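Exopolyphosphatase-related protein (Archaeoglobus fulgidus, PDB 3LLV) probably binds NAD(P) through its Rossmann-type TrkA-N domain, one part of a longer protein that may bind nucleic acid. Local coordinates at residues Y7-I12 with V71-I76; K86-L91 with A115-V120. All coordinates share one frame; numbering follows the deposited sequence.

Contact 1. Residues Y7-I12 with V71-I76; sequences YEYIVI and VSAVLI
Ile10 and Leu75 carry the centre of a parallel strand pairing, with the N-H of Leu75 meeting Ile10 O at 2.7 Å in a nearly straight bond (176° at the hydrogen). Ile10 N turns back to Ala73 O, and Ile12 N reaches Leu75 O at 2.8 Å. Ile10 thus links to the residues before and after its bridge partner Val74, and Leu75 does the same with Ile10 and Ile12 around Val11. The axes of strands 9-12 and 73-76 approach to 4.7 Å and run nearly parallel, 14° apart. Before the regular pairing, Glu8 O accepts Ser72 N at 2.7 Å, with only a weak bond from Ala73 N. At this end the two methyls of Val71 lie against successive carbonyls, CG2 3.4 Å from Tyr7 O and CG1 near Glu8 O.

Side chains alternate between two apolar layers. On the face of Tyr9, Val11, Ala73 and Leu75, Tyr9 CG stands beside the backbone N (chi1 -62°), and Ser72 CB and Ala73 O lie obliquely to the ring. Its CE1 comes within 3.9 Å of Ser72 CB, and its CD1 lies near Ala73 CB. Val11 CG2 meets Leu75 CD1 at 4.1 Å. The opposite face has a closer contact: Ile12 CD1, carried out by an extended chi2, touches Val74 CG1 at 3.6 Å, a diagonal step back from its bridge partner Ile76.

Thr77 OG1 is hydrogen-bonded to Ile12 O just beyond the pairing. Strands 9-12 and 73-76 are the central 1-4 pair of a 3-2-1-4-5-6 Rossmann sheet, flanked by 32-36 beside 9-12 and 99-103 beside 73-76. Helix 16-27 covers Tyr9, Val11 and Leu75, and helix 81-94 covers Ile12, Val74 and Ile76.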
# COMPACT_ATOMS: atom_id res chain seq x y z
N TYR A 7 -7.55 12.07 -3.44
CA TYR A 7 -7.56 10.99 -2.47
C TYR A 7 -6.65 11.32 -1.28
O TYR A 7 -5.66 12.04 -1.42
CB TYR A 7 -7.16 9.68 -3.16
CG TYR A 7 -8.13 9.26 -4.24
CD1 TYR A 7 -9.33 8.61 -3.91
CD2 TYR A 7 -7.88 9.51 -5.59
CE1 TYR A 7 -10.23 8.20 -4.90
CE2 TYR A 7 -8.79 9.12 -6.59
CZ TYR A 7 -9.96 8.47 -6.23
OH TYR A 7 -10.86 8.08 -7.20
N GLU A 8 -7.01 10.80 -0.11
CA GLU A 8 -6.21 10.96 1.10
C GLU A 8 -5.23 9.79 1.22
O GLU A 8 -4.09 9.97 1.66
CB GLU A 8 -7.12 11.02 2.32
CG GLU A 8 -7.89 12.34 2.46
CD GLU A 8 -9.13 12.23 3.33
OE1 GLU A 8 -10.13 11.62 2.89
OE2 GLU A 8 -9.12 12.77 4.46
N TYR A 9 -5.69 8.60 0.83
CA TYR A 9 -4.86 7.40 0.88
C TYR A 9 -4.93 6.65 -0.44
O TYR A 9 -5.99 6.57 -1.08
CB TYR A 9 -5.24 6.47 2.05
CG TYR A 9 -5.06 7.12 3.40
CD1 TYR A 9 -3.81 7.14 4.03
CD2 TYR A 9 -6.13 7.75 4.03
CE1 TYR A 9 -3.64 7.77 5.28
CE2 TYR A 9 -5.97 8.38 5.26
CZ TYR A 9 -4.72 8.39 5.88
OH TYR A 9 -4.57 9.01 7.09
N ILE A 10 -3.78 6.15 -0.88
CA ILE A 10 -3.70 5.28 -2.03
C ILE A 10 -3.18 3.92 -1.60
O ILE A 10 -2.10 3.81 -1.02
CB ILE A 10 -2.82 5.87 -3.14
CG1 ILE A 10 -3.47 7.16 -3.66
CG2 ILE A 10 -2.63 4.86 -4.29
CD1 ILE A 10 -2.61 7.88 -4.64
N VAL A 11 -3.98 2.89 -1.88
CA VAL A 11 -3.63 1.53 -1.46
C VAL A 11 -3.26 0.70 -2.68
O VAL A 11 -4.10 0.36 -3.50
CB VAL A 11 -4.76 0.86 -0.67
CG1 VAL A 11 -4.39 -0.61 -0.28
CG2 VAL A 11 -5.09 1.65 0.56
N ILE A 12 -1.97 0.34 -2.74
CA ILE A 12 -1.45 -0.43 -3.84
C ILE A 12 -1.39 -1.87 -3.36
O ILE A 12 -0.83 -2.16 -2.29
CB ILE A 12 -0.05 0.08 -4.27
CG1 ILE A 12 -0.17 1.53 -4.80
CG2 ILE A 12 0.58 -0.88 -5.28
CD1 ILE A 12 1.17 2.20 -4.98
N VAL A 71 -2.26 13.91 -0.96
CA VAL A 71 -2.28 12.58 -0.36
C VAL A 71 -1.54 12.49 0.98
O VAL A 71 -0.50 13.02 1.11
CB VAL A 71 -1.69 11.57 -1.34
CG1 VAL A 71 -1.51 10.23 -0.70
CG2 VAL A 71 -2.53 11.41 -2.50
N SER A 72 -2.10 11.79 1.95
CA SER A 72 -1.46 11.60 3.26
C SER A 72 -0.44 10.49 3.23
O SER A 72 0.68 10.64 3.75
CB SER A 72 -2.49 11.34 4.36
OG SER A 72 -3.39 12.42 4.45
N ALA A 73 -0.81 9.36 2.63
CA ALA A 73 0.13 8.27 2.46
C ALA A 73 -0.25 7.35 1.32
O ALA A 73 -1.45 7.17 1.00
CB ALA A 73 0.30 7.46 3.79
N VAL A 74 0.78 6.78 0.69
CA VAL A 74 0.64 5.71 -0.25
C VAL A 74 1.01 4.44 0.51
O VAL A 74 2.09 4.38 1.11
CB VAL A 74 1.56 5.91 -1.46
CG1 VAL A 74 1.57 4.66 -2.38
CG2 VAL A 74 1.15 7.16 -2.24
N LEU A 75 0.14 3.44 0.46
CA LEU A 75 0.34 2.20 1.21
C LEU A 75 0.66 1.09 0.21
O LEU A 75 -0.15 0.76 -0.65
CB LEU A 75 -0.90 1.86 2.05
CG LEU A 75 -1.48 2.98 2.90
CD1 LEU A 75 -2.61 2.40 3.73
CD2 LEU A 75 -0.43 3.64 3.80
N ILE A 76 1.88 0.56 0.30
CA ILE A 76 2.31 -0.48 -0.64
C ILE A 76 2.15 -1.79 0.14
O ILE A 76 2.96 -2.08 1.05
CB ILE A 76 3.76 -0.23 -1.12
CG1 ILE A 76 3.84 1.10 -1.90
CG2 ILE A 76 4.23 -1.41 -2.03
CD1 ILE A 76 5.25 1.58 -2.18

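Contact 2. Residues K86-L91 with A115-V120; sequences KILKAL and AGANLV
Leu88 makes this an apolar contact between a helix and a connecting loop: its branched end, on helix 81-94, packs on Ala115-Ala117, which join helix 109-114 to strand 119-122. No hydrogen bond crosses between the segments, and only 199 Å² is buried. Leu88 CG is anti to the backbone N (chi1 171°) and lies 3.7 Å from Ala115 O. Beyond it, CD2 sits among Ala115 CB at 3.8 Å, Ala117 CB at 3.9 Å and the backbone N of Ala117 at 3.6 Å. The other methyl, CD1, comes 4.0 Å from Gly116 C. Farther out, the extended chain of Lys89 brings its CE to 4.1 Å from Ala115 CB.

The loop's course is set by Gly116, whose positive phi of 105° ends helix 109-114 in a Schellman motif; a CB at these backbone angles would press on Ala115 O. An alanine in place of Leu88 would remove CG and both methyls, and would probably open a gap against the turn, costing the methyls of Ala115 and Ala117 their contact with CD2.

Arg92, one turn farther along helix 81-94, hydrogen-bonds Gly116 O through NE, adding a polar link to the apolar one. Phe112 of helix 109-114 also touches Leu88, while Ala117 rests on Val101 of strand 99-103, neighbour of the edge strand 119-122.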
# COMPACT_ATOMS: atom_id res chain seq x y z
N LYS A 86 10.20 -2.36 -6.66
CA LYS A 86 10.00 -1.75 -7.97
C LYS A 86 8.93 -0.68 -7.92
O LYS A 86 9.08 0.40 -8.54
CB LYS A 86 9.67 -2.82 -9.00
CG LYS A 86 10.87 -3.60 -9.47
CD LYS A 86 10.42 -4.70 -10.43
CE LYS A 86 11.56 -5.17 -11.32
NZ LYS A 86 12.72 -5.68 -10.53
N ILE A 87 7.86 -0.95 -7.18
CA ILE A 87 6.77 0.01 -7.04
C ILE A 87 7.26 1.27 -6.34
O ILE A 87 7.03 2.40 -6.79
CB ILE A 87 5.59 -0.59 -6.25
CG1 ILE A 87 4.90 -1.71 -7.06
CG2 ILE A 87 4.64 0.50 -5.80
CD1 ILE A 87 3.98 -2.56 -6.23
N LEU A 88 8.00 1.06 -5.25
CA LEU A 88 8.50 2.17 -4.44
C LEU A 88 9.46 3.04 -5.28
O LEU A 88 9.42 4.26 -5.20
CB LEU A 88 9.23 1.63 -3.21
CG LEU A 88 10.01 2.63 -2.33
CD1 LEU A 88 9.06 3.71 -1.79
CD2 LEU A 88 10.73 1.90 -1.18
N LYS A 89 10.31 2.40 -6.08
CA LYS A 89 11.26 3.16 -6.90
C LYS A 89 10.55 3.96 -7.99
O LYS A 89 10.94 5.09 -8.26
CB LYS A 89 12.29 2.20 -7.51
CG LYS A 89 13.32 1.74 -6.46
CD LYS A 89 14.32 0.72 -7.02
CE LYS A 89 15.26 0.25 -5.92
NZ LYS A 89 16.17 -0.84 -6.36
N ALA A 90 9.52 3.36 -8.61
CA ALA A 90 8.68 4.07 -9.61
C ALA A 90 8.02 5.29 -8.98
O ALA A 90 8.07 6.41 -9.52
CB ALA A 90 7.61 3.12 -10.22
N LEU A 91 7.40 5.07 -7.82
CA LEU A 91 6.77 6.13 -7.07
C LEU A 91 7.76 7.24 -6.79
O LEU A 91 7.48 8.40 -7.08
CB LEU A 91 6.17 5.59 -5.75
CG LEU A 91 5.47 6.65 -4.90
CD1 LEU A 91 4.27 7.29 -5.63
CD2 LEU A 91 5.03 6.05 -3.54
N ALA A 115 15.68 3.12 -0.56
CA ALA A 115 14.88 3.45 -1.75
C ALA A 115 13.74 4.44 -1.48
O ALA A 115 12.98 4.78 -2.40
CB ALA A 115 14.37 2.17 -2.40
N GLY A 116 13.63 4.91 -0.24
CA GLY A 116 12.72 6.00 0.09
C GLY A 116 11.43 5.65 0.83
O GLY A 116 10.52 6.48 0.90
N ALA A 117 11.32 4.43 1.37
CA ALA A 117 10.17 4.11 2.24
C ALA A 117 10.27 4.95 3.50
O ALA A 117 11.31 4.86 4.19
CB ALA A 117 10.14 2.62 2.59
N ASN A 118 9.23 5.73 3.81
CA ASN A 118 9.19 6.47 5.09
C ASN A 118 9.08 5.53 6.27
O ASN A 118 9.73 5.72 7.31
CB ASN A 118 8.05 7.47 5.15
CG ASN A 118 8.18 8.55 4.08
OD1 ASN A 118 8.55 9.72 4.36
ND2 ASN A 118 7.87 8.19 2.87
N LEU A 119 8.24 4.50 6.12
CA LEU A 119 8.09 3.46 7.13
C LEU A 119 8.01 2.12 6.42
O LEU A 119 7.44 2.01 5.34
CB LEU A 119 6.83 3.65 7.96
CG LEU A 119 6.80 4.85 8.89
CD1 LEU A 119 5.43 4.96 9.58
CD2 LEU A 119 7.93 4.80 9.94
N VAL A 120 8.62 1.12 7.06
CA VAL A 120 8.53 -0.26 6.64
C VAL A 120 7.66 -1.05 7.65
O VAL A 120 7.89 -0.98 8.86
CB VAL A 120 9.92 -0.86 6.47
CG1 VAL A 120 9.85 -2.41 6.40
CG2 VAL A 120 10.58 -0.27 5.24

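Overall arrangement
Contact 1 closes before contact 2 opens along the chain, and strand 73-76 of the first leads directly into helix 81-94 of the second. Their centres are 12 Å apart, yet they touch: Ile76 CD1 lies 3.8 Å from Ile87 CG2, and Val74 CG1 lies 3.9 Å from Leu91 CD2. Helix 81-94 thus faces the central strands through Ile87 and Leu91 and the loop 115-117 through Leu88. Contact 1 lies within the parallel sheet, and contact 2 on the helix layer over it, at the loop entering edge strand 119-122. Together they tie the middle of the Rossmann-type TrkA-N domain to the loop that leads into its last strand.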